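Side-chain contacts in isoflavone reductase (Medicago sativa, PDB 2GAS), which reduces 2'-hydroxyisoflavones to chiral isoflavanones with NADPH, the step that yields (3R)-vestitone on the way to the alfalfa phytoalexin (-)-medicarpin: residues E47-Y52 with V57-G62; K94-I99 with R138-E143; Q128-K133 with L263-S268; V176-D181 with E225-W230. One frame throughout, in Å; residues are numbered along the deposited sequence.

In the fold
Contacts 1 and 2 both lie in the NADP-binding Rossmann half, the first between helix 42-54 and edge strand 58-61, the second between helices 92-102 and 126-143, near strand 107-109 at the opposite edge of the sheet. Both are partly buried. Contacts 3 and 4 are buried, and contact 3 lies nearest the centre of the chain, where helix 126-143, shared with contact 2, reaches helix 259-271. Contact 4 joins strand 175-179 to helix 223-234 and touches contact 3 through Leu179 CD1, 3.5 Å from Tyr266 CB. Contact 1 alone has a hydrogen bond between its segments; contacts 2 and 4 are aliphatic, and contact 3 turns on an aromatic ring.

Contact 1: E47-Y52 with V57-G62; sequences ELIDNY and VILLEG
Tyr52 and Val57 meet at their side-chain roots: Tyr52 CB lies 3.7 Å from Val57 CB, and the ring then runs off in another direction. Tyr52 has CG anti to its carbonyl carbon (chi1 -64°), which takes the ring back along the helix, and Leu48 O stands 3.0 Å above one ring face, offset toward the rim. Val57 CG2 approaches the ring obliquely, its nearest side-chain neighbour being Tyr52 CB at 3.8 Å. The same two residues are joined through their backbones, Val57 N donating to Tyr52 O over 3.0 Å. That bond is moderately bent (N-H...O 154°), with the donor well above the carbonyl plane, and it ties the end of the helical segment to the start of the strand segment. A second touch, a single methyl-to-methyl one, lies one helical turn back. There Ile49 sends its CG2 branch, set opposite the backbone N, to Leu59 CD1 at 3.7 Å, the two aliphatic chains meeting aslant. Val57 and Leu59 alternate with the outward-pointing Ile58, so one side of the extended chain serves the helix.

The phenol end of Tyr52 is held by Pro10 O, in the predicted NADP-binding loop, while Ile49 also rests on Thr11 of that loop. This is the closing half of a beta-alpha-beta unit of the Rossmann fold: strand 29-33, helix 42-54, then strand 58-61 at the edge of the parallel sheet. Helix 15-25 packs against Val57 through Val19 and Ile23, its Trp20 ring meets Tyr52 steeply, and strand 29-33 supports Ile49 through Val33.

Contact 2: K94-I99 with R138-E143; sequences KIIKAI and RVIEAE
Two helices of the Rossmann domain run side by side here, 92-102 and 126-143, the second of which also carries the putative catalytic Lys133. Their local axes are 10.9 Å apart and nearly parallel (crossing angle -16°), a spacing wide enough that a single large side chain does most of the bridging. Ile96 is that side chain. Its CB points at the opposite helix and its two branches divide the work. With CG1 opposite the carbonyl carbon and chi2 bent to -61°, the longer branch brings CD1 to Ile140 CG1 at 3.8 Å, and the two isoleucines cross at about a right angle. The short branch, CG2, turns to the flank of the other helix, where it reaches Glu143 CG at 4.1 Å and, more loosely, Val139 CG1 at 4.4 Å. CG2 thus sits against two residues stacked a turn apart on one flank of the helix, while CD1 sits against Ile140. From strand 107-109, Phe108 packs on both Ile96 and Ile140.

Further round helix 126-143, Arg138 holds Glu141 side-on, NE to OE2 at 2.9 Å and NH2 to OE1 at 3.0 Å, with the acceptors close to the guanidinium plane. Asp118 is a second acidic partner of Arg138, and Tyr149 binds Glu141 OE1. This ion pair lies away from the interface.

Glu143 meets Ile96 through the methylene part of its chain, CG nearest. The touching atoms are therefore all apolar carbons, and cohesion between the segments rests on dispersion and the hydrophobic effect.

Contact 3: Q128-K133 with L263-S268; sequences QVFEEK and LALYHS
Phe130 has its CG opposite the carbonyl carbon (chi1 -67°), a setting that aims the ring from helix 126-143 straight at helix 259-271, where Leu265, with CG swung opposite its own backbone N (chi1 -177°), drops CD1 to the ring. Phe130 CZ and Leu265 CD1 come within 4.0 Å. The two side chains cross at about a right angle, and because the methyl lies near the ring plane, the leucine meets C-H edge and not pi face. Ser268, one turn on from Leu265, also approaches that edge: its OG is 4.2 Å from Phe130 CE1, a loose approach with no bond. The hydroxyl has its polar partner in Asp274, with which it forms a hydrogen bond.

The Phe130 and Leu265 side chains together bridge backbones whose closest CA atoms, those of the same two residues, are 10.1 Å apart. His120 meets the Phe130 ring edge-to-face, and Leu115 packs on it from a loop. Helix 126-143, which bears the putative proton acceptor Lys133, is thus joined to helix 259-271, itself packed on helix 245-254 through Leu263 and His267.

Contact 4: V176-D181 with E225-W230; sequences VVILGD and EVIALW
Ile227 pushes its CD1 methyl between Val176 and Ile178, and this one atom makes every close approach of the contact. Ile227 CD1 lies 3.5 Å from Ile178 CG1 and 3.9 Å from Ile178 CD1; on the valine, Ile227 CD1 finds Val176 CG1 at 3.8 Å and Val176 CG2 at 4.1 Å. Both strand residues meet the helix residue tip to tip. Ile227 reaches that far because its chain is extended beyond CB: CG1 is opposite the carbonyl carbon and CD1 continues outward with chi2 at 172°. Val176 places CG1 between its backbone N and carbonyl carbon (chi1 65°), leaving both methyls turned to the helix. In Ile178 the first torsion places the CG1 methylene foremost; chi2, at 93° and off a staggered value, sets where CD1 goes, slightly farther from Ile227 CD1.

Residues two apart on a strand point the same way, which is why Val176 and Ile178 share one partner while Val177 faces the other side. The strand, 175-179, pairs in parallel with 239-243 in a small two-stranded sheet apart from the nucleotide-binding Rossmann sheet. Helix 223-234, which precedes strand 239-243 in the chain, packs against the side of that sheet from which Val176 and Ile178 project. Lys240, on strand 239-243, touches Val176, Ile178 and Ile227 alike. Beyond it, the ends of helix segment 225-230 are tied to other parts of the chain: Glu225 forms a salt bridge with Lys185, and Trp230 NE1 gives a hydrogen bond to Pro172 O.

Contact 1: E47-Y52 with V57-G62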
# COMPACT_ATOMS: atom_id res chain seq x y z
N GLU A 47 -1.82 -17.88 13.74
CA GLU A 47 -2.68 -16.94 14.44
C GLU A 47 -3.64 -16.22 13.51
O GLU A 47 -4.82 -16.06 13.81
CB GLU A 47 -1.84 -15.91 15.20
CG GLU A 47 -1.19 -16.46 16.46
CD GLU A 47 -0.38 -15.42 17.19
OE1 GLU A 47 -0.91 -14.31 17.41
OE2 GLU A 47 0.78 -15.71 17.55
N LEU A 48 -3.14 -15.77 12.36
CA LEU A 48 -3.97 -15.06 11.41
C LEU A 48 -5.03 -15.97 10.79
O LEU A 48 -6.21 -15.62 10.74
CB LEU A 48 -3.08 -14.45 10.32
CG LEU A 48 -2.91 -12.93 10.21
CD1 LEU A 48 -3.18 -12.23 11.52
CD2 LEU A 48 -1.49 -12.65 9.72
N ILE A 49 -4.62 -17.15 10.33
CA ILE A 49 -5.57 -18.07 9.72
C ILE A 49 -6.67 -18.49 10.70
O ILE A 49 -7.84 -18.57 10.32
CB ILE A 49 -4.86 -19.33 9.19
CG1 ILE A 49 -3.85 -18.93 8.11
CG2 ILE A 49 -5.88 -20.31 8.63
CD1 ILE A 49 -4.46 -18.25 6.91
N ASP A 50 -6.30 -18.76 11.95
CA ASP A 50 -7.28 -19.15 12.95
C ASP A 50 -8.27 -18.01 13.16
O ASP A 50 -9.48 -18.23 13.24
CB ASP A 50 -6.61 -19.46 14.29
CG ASP A 50 -5.94 -20.82 14.32
OD1 ASP A 50 -6.16 -21.62 13.38
OD2 ASP A 50 -5.21 -21.09 15.29
N ASN A 51 -7.74 -16.79 13.24
CA ASN A 51 -8.58 -15.62 13.42
C ASN A 51 -9.54 -15.46 12.25
O ASN A 51 -10.74 -15.24 12.44
CB ASN A 51 -7.72 -14.36 13.58
CG ASN A 51 -8.55 -13.10 13.68
OD1 ASN A 51 -8.91 -12.49 12.67
ND2 ASN A 51 -8.89 -12.71 14.90
N TYR A 52 -9.02 -15.58 11.04
CA TYR A 52 -9.84 -15.46 9.84
C TYR A 52 -10.99 -16.47 9.86
O TYR A 52 -12.14 -16.11 9.62
CB TYR A 52 -8.99 -15.68 8.59
CG TYR A 52 -7.91 -14.65 8.35
CD1 TYR A 52 -6.95 -14.85 7.36
CD2 TYR A 52 -7.83 -13.49 9.12
CE1 TYR A 52 -5.93 -13.93 7.14
CE2 TYR A 52 -6.81 -12.55 8.91
CZ TYR A 52 -5.86 -12.78 7.91
OH TYR A 52 -4.82 -11.89 7.72
N VAL A 57 -14.13 -16.16 7.42
CA VAL A 57 -13.38 -16.06 6.17
C VAL A 57 -13.31 -17.47 5.60
O VAL A 57 -13.05 -18.43 6.32
CB VAL A 57 -11.94 -15.55 6.39
CG1 VAL A 57 -11.16 -15.60 5.08
CG2 VAL A 57 -11.97 -14.12 6.92
N ILE A 58 -13.56 -17.59 4.30
CA ILE A 58 -13.51 -18.87 3.60
C ILE A 58 -12.12 -19.05 3.00
O ILE A 58 -11.65 -18.21 2.23
CB ILE A 58 -14.56 -18.94 2.46
CG1 ILE A 58 -15.98 -18.97 3.04
CG2 ILE A 58 -14.33 -20.17 1.61
CD1 ILE A 58 -16.39 -17.71 3.75
N LEU A 59 -11.46 -20.15 3.35
CA LEU A 59 -10.12 -20.41 2.83
C LEU A 59 -10.19 -21.22 1.55
O LEU A 59 -10.75 -22.32 1.54
CB LEU A 59 -9.29 -21.18 3.85
CG LEU A 59 -9.14 -20.56 5.24
CD1 LEU A 59 -8.25 -21.46 6.08
CD2 LEU A 59 -8.56 -19.16 5.12
N LEU A 60 -9.62 -20.68 0.48
CA LEU A 60 -9.57 -21.38 -0.79
C LEU A 60 -8.14 -21.87 -0.96
O LEU A 60 -7.19 -21.10 -0.83
CB LEU A 60 -9.96 -20.44 -1.94
CG LEU A 60 -11.40 -19.92 -1.92
CD1 LEU A 60 -11.66 -19.07 -3.15
CD2 LEU A 60 -12.38 -21.09 -1.89
N GLU A 61 -7.98 -23.16 -1.22
CA GLU A 61 -6.65 -23.75 -1.36
C GLU A 61 -6.05 -23.48 -2.73
O GLU A 61 -6.67 -23.77 -3.76
CB GLU A 61 -6.71 -25.25 -1.10
CG GLU A 61 -5.35 -25.88 -0.84
CD GLU A 61 -5.43 -27.37 -0.57
OE1 GLU A 61 -6.29 -27.79 0.24
OE2 GLU A 61 -4.63 -28.12 -1.16
N GLY A 62 -4.84 -22.94 -2.75
CA GLY A 62 -4.20 -22.66 -4.01
C GLY A 62 -2.90 -21.88 -3.88
O GLY A 62 -2.58 -21.35 -2.82

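Contact 2: K94-I99 with R138-E143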
# COMPACT_ATOMS: atom_id res chain seq x y z
N LYS A 94 0.76 -14.20 -14.11
CA LYS A 94 0.12 -15.49 -13.92
C LYS A 94 -1.29 -15.29 -13.37
O LYS A 94 -2.22 -16.00 -13.76
CB LYS A 94 0.95 -16.34 -12.95
CG LYS A 94 2.37 -16.58 -13.45
CD LYS A 94 3.29 -17.06 -12.34
CE LYS A 94 4.70 -17.30 -12.87
NZ LYS A 94 5.66 -17.67 -11.80
N ILE A 95 -1.46 -14.32 -12.48
CA ILE A 95 -2.77 -14.04 -11.92
C ILE A 95 -3.74 -13.54 -13.00
O ILE A 95 -4.90 -13.95 -13.03
CB ILE A 95 -2.69 -12.98 -10.80
CG1 ILE A 95 -1.84 -13.51 -9.64
CG2 ILE A 95 -4.09 -12.63 -10.32
CD1 ILE A 95 -2.43 -14.71 -8.95
N ILE A 96 -3.25 -12.66 -13.87
CA ILE A 96 -4.07 -12.12 -14.95
C ILE A 96 -4.48 -13.23 -15.91
O ILE A 96 -5.61 -13.25 -16.40
CB ILE A 96 -3.30 -11.00 -15.71
CG1 ILE A 96 -3.11 -9.79 -14.79
CG2 ILE A 96 -4.07 -10.58 -16.95
CD1 ILE A 96 -4.41 -9.18 -14.32
N LYS A 97 -3.56 -14.15 -16.18
CA LYS A 97 -3.86 -15.27 -17.07
C LYS A 97 -5.02 -16.07 -16.47
O LYS A 97 -5.96 -16.44 -17.18
CB LYS A 97 -2.64 -16.17 -17.24
CG LYS A 97 -2.87 -17.36 -18.17
CD LYS A 97 -1.62 -18.22 -18.28
CE LYS A 97 -1.82 -19.38 -19.25
NZ LYS A 97 -2.95 -20.27 -18.86
N ALA A 98 -4.95 -16.32 -15.17
CA ALA A 98 -6.01 -17.08 -14.50
C ALA A 98 -7.33 -16.31 -14.49
O ALA A 98 -8.39 -16.90 -14.65
CB ALA A 98 -5.58 -17.42 -13.06
N ILE A 99 -7.26 -14.99 -14.31
CA ILE A 99 -8.45 -14.15 -14.31
C ILE A 99 -9.15 -14.22 -15.67
O ILE A 99 -10.37 -14.36 -15.75
CB ILE A 99 -8.08 -12.67 -14.01
CG1 ILE A 99 -7.66 -12.53 -12.55
CG2 ILE A 99 -9.26 -11.75 -14.33
CD1 ILE A 99 -8.74 -12.85 -11.56
N ARG A 138 -0.32 -1.74 -17.60
CA ARG A 138 -0.49 -1.81 -19.05
C ARG A 138 -1.04 -3.16 -19.49
O ARG A 138 -1.87 -3.22 -20.41
CB ARG A 138 0.84 -1.51 -19.76
CG ARG A 138 1.43 -0.12 -19.46
CD ARG A 138 0.51 1.02 -19.88
NE ARG A 138 -0.44 1.44 -18.85
CZ ARG A 138 -0.13 2.19 -17.80
NH1 ARG A 138 1.12 2.60 -17.62
NH2 ARG A 138 -1.07 2.54 -16.93
N VAL A 139 -0.60 -4.24 -18.85
CA VAL A 139 -1.09 -5.57 -19.19
C VAL A 139 -2.57 -5.66 -18.85
O VAL A 139 -3.38 -6.12 -19.65
CB VAL A 139 -0.34 -6.67 -18.42
CG1 VAL A 139 -0.96 -8.03 -18.73
CG2 VAL A 139 1.13 -6.67 -18.80
N ILE A 140 -2.92 -5.22 -17.65
CA ILE A 140 -4.30 -5.23 -17.18
C ILE A 140 -5.21 -4.44 -18.13
O ILE A 140 -6.29 -4.91 -18.50
CB ILE A 140 -4.38 -4.60 -15.77
CG1 ILE A 140 -3.68 -5.51 -14.76
CG2 ILE A 140 -5.84 -4.34 -15.39
CD1 ILE A 140 -3.52 -4.88 -13.39
N GLU A 141 -4.77 -3.25 -18.52
CA GLU A 141 -5.55 -2.42 -19.42
C GLU A 141 -5.67 -3.04 -20.80
O GLU A 141 -6.75 -3.03 -21.40
CB GLU A 141 -4.92 -1.03 -19.49
CG GLU A 141 -4.96 -0.33 -18.13
CD GLU A 141 -3.96 0.80 -18.01
OE1 GLU A 141 -3.78 1.31 -16.88
OE2 GLU A 141 -3.36 1.19 -19.03
N ALA A 142 -4.58 -3.59 -21.31
CA ALA A 142 -4.60 -4.22 -22.62
C ALA A 142 -5.54 -5.43 -22.64
O ALA A 142 -6.28 -5.64 -23.61
CB ALA A 142 -3.18 -4.64 -23.02
N GLU A 143 -5.52 -6.21 -21.56
CA GLU A 143 -6.35 -7.41 -21.45
C GLU A 143 -7.83 -7.13 -21.17
O GLU A 143 -8.66 -8.04 -21.25
CB GLU A 143 -5.80 -8.32 -20.35
CG GLU A 143 -4.44 -8.93 -20.65
CD GLU A 143 -4.49 -10.03 -21.71
OE1 GLU A 143 -3.44 -10.65 -21.97
OE2 GLU A 143 -5.58 -10.27 -22.28

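Contact 3: Q128-K133 with L263-S268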
# COMPACT_ATOMS: atom_id res chain seq x y z
N GLN A 128 12.98 1.47 -11.18
CA GLN A 128 12.65 0.24 -11.89
C GLN A 128 11.49 -0.53 -11.27
O GLN A 128 10.70 -1.16 -11.99
CB GLN A 128 13.86 -0.68 -11.99
CG GLN A 128 13.56 -1.95 -12.78
CD GLN A 128 12.88 -1.66 -14.12
OE1 GLN A 128 13.45 -0.97 -14.97
NE2 GLN A 128 11.66 -2.18 -14.30
N VAL A 129 11.36 -0.49 -9.94
CA VAL A 129 10.27 -1.19 -9.28
C VAL A 129 8.94 -0.52 -9.63
O VAL A 129 7.94 -1.20 -9.87
CB VAL A 129 10.43 -1.19 -7.75
CG1 VAL A 129 9.24 -1.90 -7.10
CG2 VAL A 129 11.72 -1.88 -7.37
N PHE A 130 8.93 0.81 -9.64
CA PHE A 130 7.73 1.55 -9.98
C PHE A 130 7.34 1.24 -11.42
O PHE A 130 6.17 1.04 -11.73
CB PHE A 130 7.96 3.06 -9.83
CG PHE A 130 8.18 3.51 -8.41
CD1 PHE A 130 8.59 4.81 -8.14
CD2 PHE A 130 7.95 2.65 -7.34
CE1 PHE A 130 8.78 5.25 -6.83
CE2 PHE A 130 8.14 3.08 -6.02
CZ PHE A 130 8.55 4.38 -5.77
N GLU A 131 8.34 1.20 -12.31
CA GLU A 131 8.08 0.90 -13.71
C GLU A 131 7.56 -0.51 -13.91
O GLU A 131 6.77 -0.76 -14.83
CB GLU A 131 9.33 1.13 -14.56
CG GLU A 131 9.63 2.60 -14.81
CD GLU A 131 8.42 3.38 -15.32
OE1 GLU A 131 7.76 2.92 -16.28
OE2 GLU A 131 8.11 4.45 -14.76
N GLU A 132 7.99 -1.44 -13.06
CA GLU A 132 7.53 -2.81 -13.16
C GLU A 132 6.04 -2.85 -12.84
O GLU A 132 5.27 -3.58 -13.47
CB GLU A 132 8.31 -3.71 -12.19
CG GLU A 132 7.78 -5.13 -12.09
CD GLU A 132 8.74 -6.06 -11.39
OE1 GLU A 132 9.36 -5.65 -10.38
OE2 GLU A 132 8.88 -7.22 -11.83
N LYS A 133 5.62 -2.05 -11.86
CA LYS A 133 4.20 -2.01 -11.50
C LYS A 133 3.42 -1.33 -12.63
O LYS A 133 2.30 -1.73 -12.94
CB LYS A 133 4.00 -1.25 -10.18
CG LYS A 133 4.55 -1.99 -8.97
CD LYS A 133 4.07 -1.34 -7.68
CE LYS A 133 4.49 -2.17 -6.48
NZ LYS A 133 3.82 -1.71 -5.23
N LEU A 263 16.79 5.12 0.37
CA LEU A 263 17.00 6.55 0.16
C LEU A 263 16.28 7.03 -1.09
O LEU A 263 15.77 8.15 -1.12
CB LEU A 263 18.49 6.87 0.04
CG LEU A 263 19.21 7.38 1.29
CD1 LEU A 263 20.59 7.88 0.87
CD2 LEU A 263 18.42 8.50 1.95
N ALA A 264 16.27 6.21 -2.14
CA ALA A 264 15.60 6.59 -3.38
C ALA A 264 14.09 6.70 -3.12
O ALA A 264 13.42 7.57 -3.66
CB ALA A 264 15.88 5.57 -4.47
N LEU A 265 13.57 5.80 -2.28
CA LEU A 265 12.16 5.83 -1.95
C LEU A 265 11.84 7.15 -1.22
O LEU A 265 10.87 7.83 -1.57
CB LEU A 265 11.81 4.63 -1.05
CG LEU A 265 10.34 4.45 -0.66
CD1 LEU A 265 9.47 4.34 -1.90
CD2 LEU A 265 10.20 3.20 0.19
N TYR A 266 12.66 7.50 -0.24
CA TYR A 266 12.48 8.74 0.52
C TYR A 266 12.65 9.96 -0.38
O TYR A 266 11.95 10.95 -0.24
CB TYR A 266 13.49 8.82 1.66
CG TYR A 266 13.34 7.78 2.74
CD1 TYR A 266 14.43 7.40 3.51
CD2 TYR A 266 12.11 7.17 3.00
CE1 TYR A 266 14.32 6.45 4.51
CE2 TYR A 266 11.98 6.21 4.01
CZ TYR A 266 13.09 5.86 4.76
OH TYR A 266 13.00 4.90 5.74
N HIS A 267 13.62 9.90 -1.29
CA HIS A 267 13.86 11.00 -2.23
C HIS A 267 12.59 11.32 -3.01
O HIS A 267 12.18 12.47 -3.13
CB HIS A 267 15.00 10.62 -3.19
CG HIS A 267 15.09 11.49 -4.41
ND1 HIS A 267 15.64 12.75 -4.39
CD2 HIS A 267 14.68 11.27 -5.68
CE1 HIS A 267 15.58 13.27 -5.60
NE2 HIS A 267 15.00 12.40 -6.41
N SER A 268 11.95 10.28 -3.54
CA SER A 268 10.73 10.46 -4.31
C SER A 268 9.59 10.99 -3.45
O SER A 268 8.81 11.84 -3.89
CB SER A 268 10.33 9.11 -4.94
OG SER A 268 9.08 9.21 -5.60

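Contact 4: V176-D181 with E225-W230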
# COMPACT_ATOMS: atom_id res chain seq x y z
N VAL A 176 17.33 14.82 13.94
CA VAL A 176 16.70 14.36 12.71
C VAL A 176 17.33 14.96 11.46
O VAL A 176 17.80 16.10 11.47
CB VAL A 176 15.17 14.68 12.74
CG1 VAL A 176 14.93 16.18 12.74
CG2 VAL A 176 14.47 14.03 11.56
N VAL A 177 17.35 14.18 10.39
CA VAL A 177 17.88 14.62 9.11
C VAL A 177 16.72 14.76 8.14
O VAL A 177 15.90 13.84 8.01
CB VAL A 177 18.90 13.62 8.53
CG1 VAL A 177 19.17 13.94 7.06
CG2 VAL A 177 20.20 13.69 9.30
N ILE A 178 16.64 15.90 7.48
CA ILE A 178 15.57 16.17 6.53
C ILE A 178 16.12 16.21 5.11
O ILE A 178 17.15 16.85 4.86
CB ILE A 178 14.88 17.53 6.83
CG1 ILE A 178 14.32 17.54 8.26
CG2 ILE A 178 13.77 17.80 5.83
CD1 ILE A 178 15.28 18.12 9.29
N LEU A 179 15.45 15.51 4.20
CA LEU A 179 15.87 15.51 2.81
C LEU A 179 15.25 16.74 2.15
O LEU A 179 14.04 16.93 2.20
CB LEU A 179 15.40 14.24 2.10
CG LEU A 179 15.79 12.94 2.80
CD1 LEU A 179 15.38 11.79 1.90
CD2 LEU A 179 17.28 12.89 3.08
N GLY A 180 16.08 17.57 1.53
CA GLY A 180 15.57 18.77 0.90
C GLY A 180 15.18 19.78 1.97
O GLY A 180 15.62 19.65 3.11
N ASP A 181 14.35 20.76 1.62
CA ASP A 181 13.98 21.78 2.60
C ASP A 181 12.89 21.39 3.59
O ASP A 181 12.62 22.13 4.54
CB ASP A 181 13.61 23.10 1.90
CG ASP A 181 12.31 23.03 1.13
OD1 ASP A 181 11.86 24.09 0.64
OD2 ASP A 181 11.72 21.93 1.00
N GLU A 225 6.32 19.77 8.88
CA GLU A 225 5.08 19.72 9.64
C GLU A 225 5.02 18.45 10.51
O GLU A 225 4.54 18.49 11.64
CB GLU A 225 3.88 19.79 8.69
CG GLU A 225 3.68 21.18 8.10
CD GLU A 225 2.65 21.23 6.99
OE1 GLU A 225 2.12 22.32 6.72
OE2 GLU A 225 2.38 20.18 6.37
N VAL A 226 5.53 17.34 9.98
CA VAL A 226 5.56 16.08 10.72
C VAL A 226 6.45 16.25 11.95
O VAL A 226 6.07 15.89 13.07
CB VAL A 226 6.12 14.93 9.84
CG1 VAL A 226 6.46 13.72 10.71
CG2 VAL A 226 5.10 14.53 8.77
N ILE A 227 7.64 16.80 11.74
CA ILE A 227 8.60 17.01 12.82
C ILE A 227 8.04 17.96 13.89
O ILE A 227 8.20 17.71 15.08
CB ILE A 227 9.93 17.56 12.26
CG1 ILE A 227 10.62 16.48 11.42
CG2 ILE A 227 10.84 18.01 13.40
CD1 ILE A 227 11.83 16.97 10.66
N ALA A 228 7.38 19.03 13.46
CA ALA A 228 6.80 19.98 14.41
C ALA A 228 5.70 19.30 15.23
O ALA A 228 5.55 19.56 16.43
CB ALA A 228 6.24 21.19 13.67
N LEU A 229 4.93 18.43 14.59
CA LEU A 229 3.86 17.70 15.28
C LEU A 229 4.45 16.80 16.37
O LEU A 229 3.97 16.77 17.50
CB LEU A 229 3.09 16.84 14.27
CG LEU A 229 2.00 15.93 14.83
CD1 LEU A 229 0.99 16.76 15.60
CD2 LEU A 229 1.32 15.17 13.69
N TRP A 230 5.51 16.07 16.02
CA TRP A 230 6.17 15.17 16.96
C TRP A 230 6.80 15.95 18.11
O TRP A 230 6.71 15.55 19.27
CB TRP A 230 7.23 14.34 16.22
CG TRP A 230 8.04 13.42 17.10
CD1 TRP A 230 9.40 13.42 17.25
CD2 TRP A 230 7.55 12.35 17.92
NE1 TRP A 230 9.79 12.42 18.10
CE2 TRP A 230 8.67 11.74 18.52
CE3 TRP A 230 6.27 11.84 18.19
CZ2 TRP A 230 8.56 10.65 19.39
CZ3 TRP A 230 6.16 10.75 19.06
CH2 TRP A 230 7.29 10.17 19.64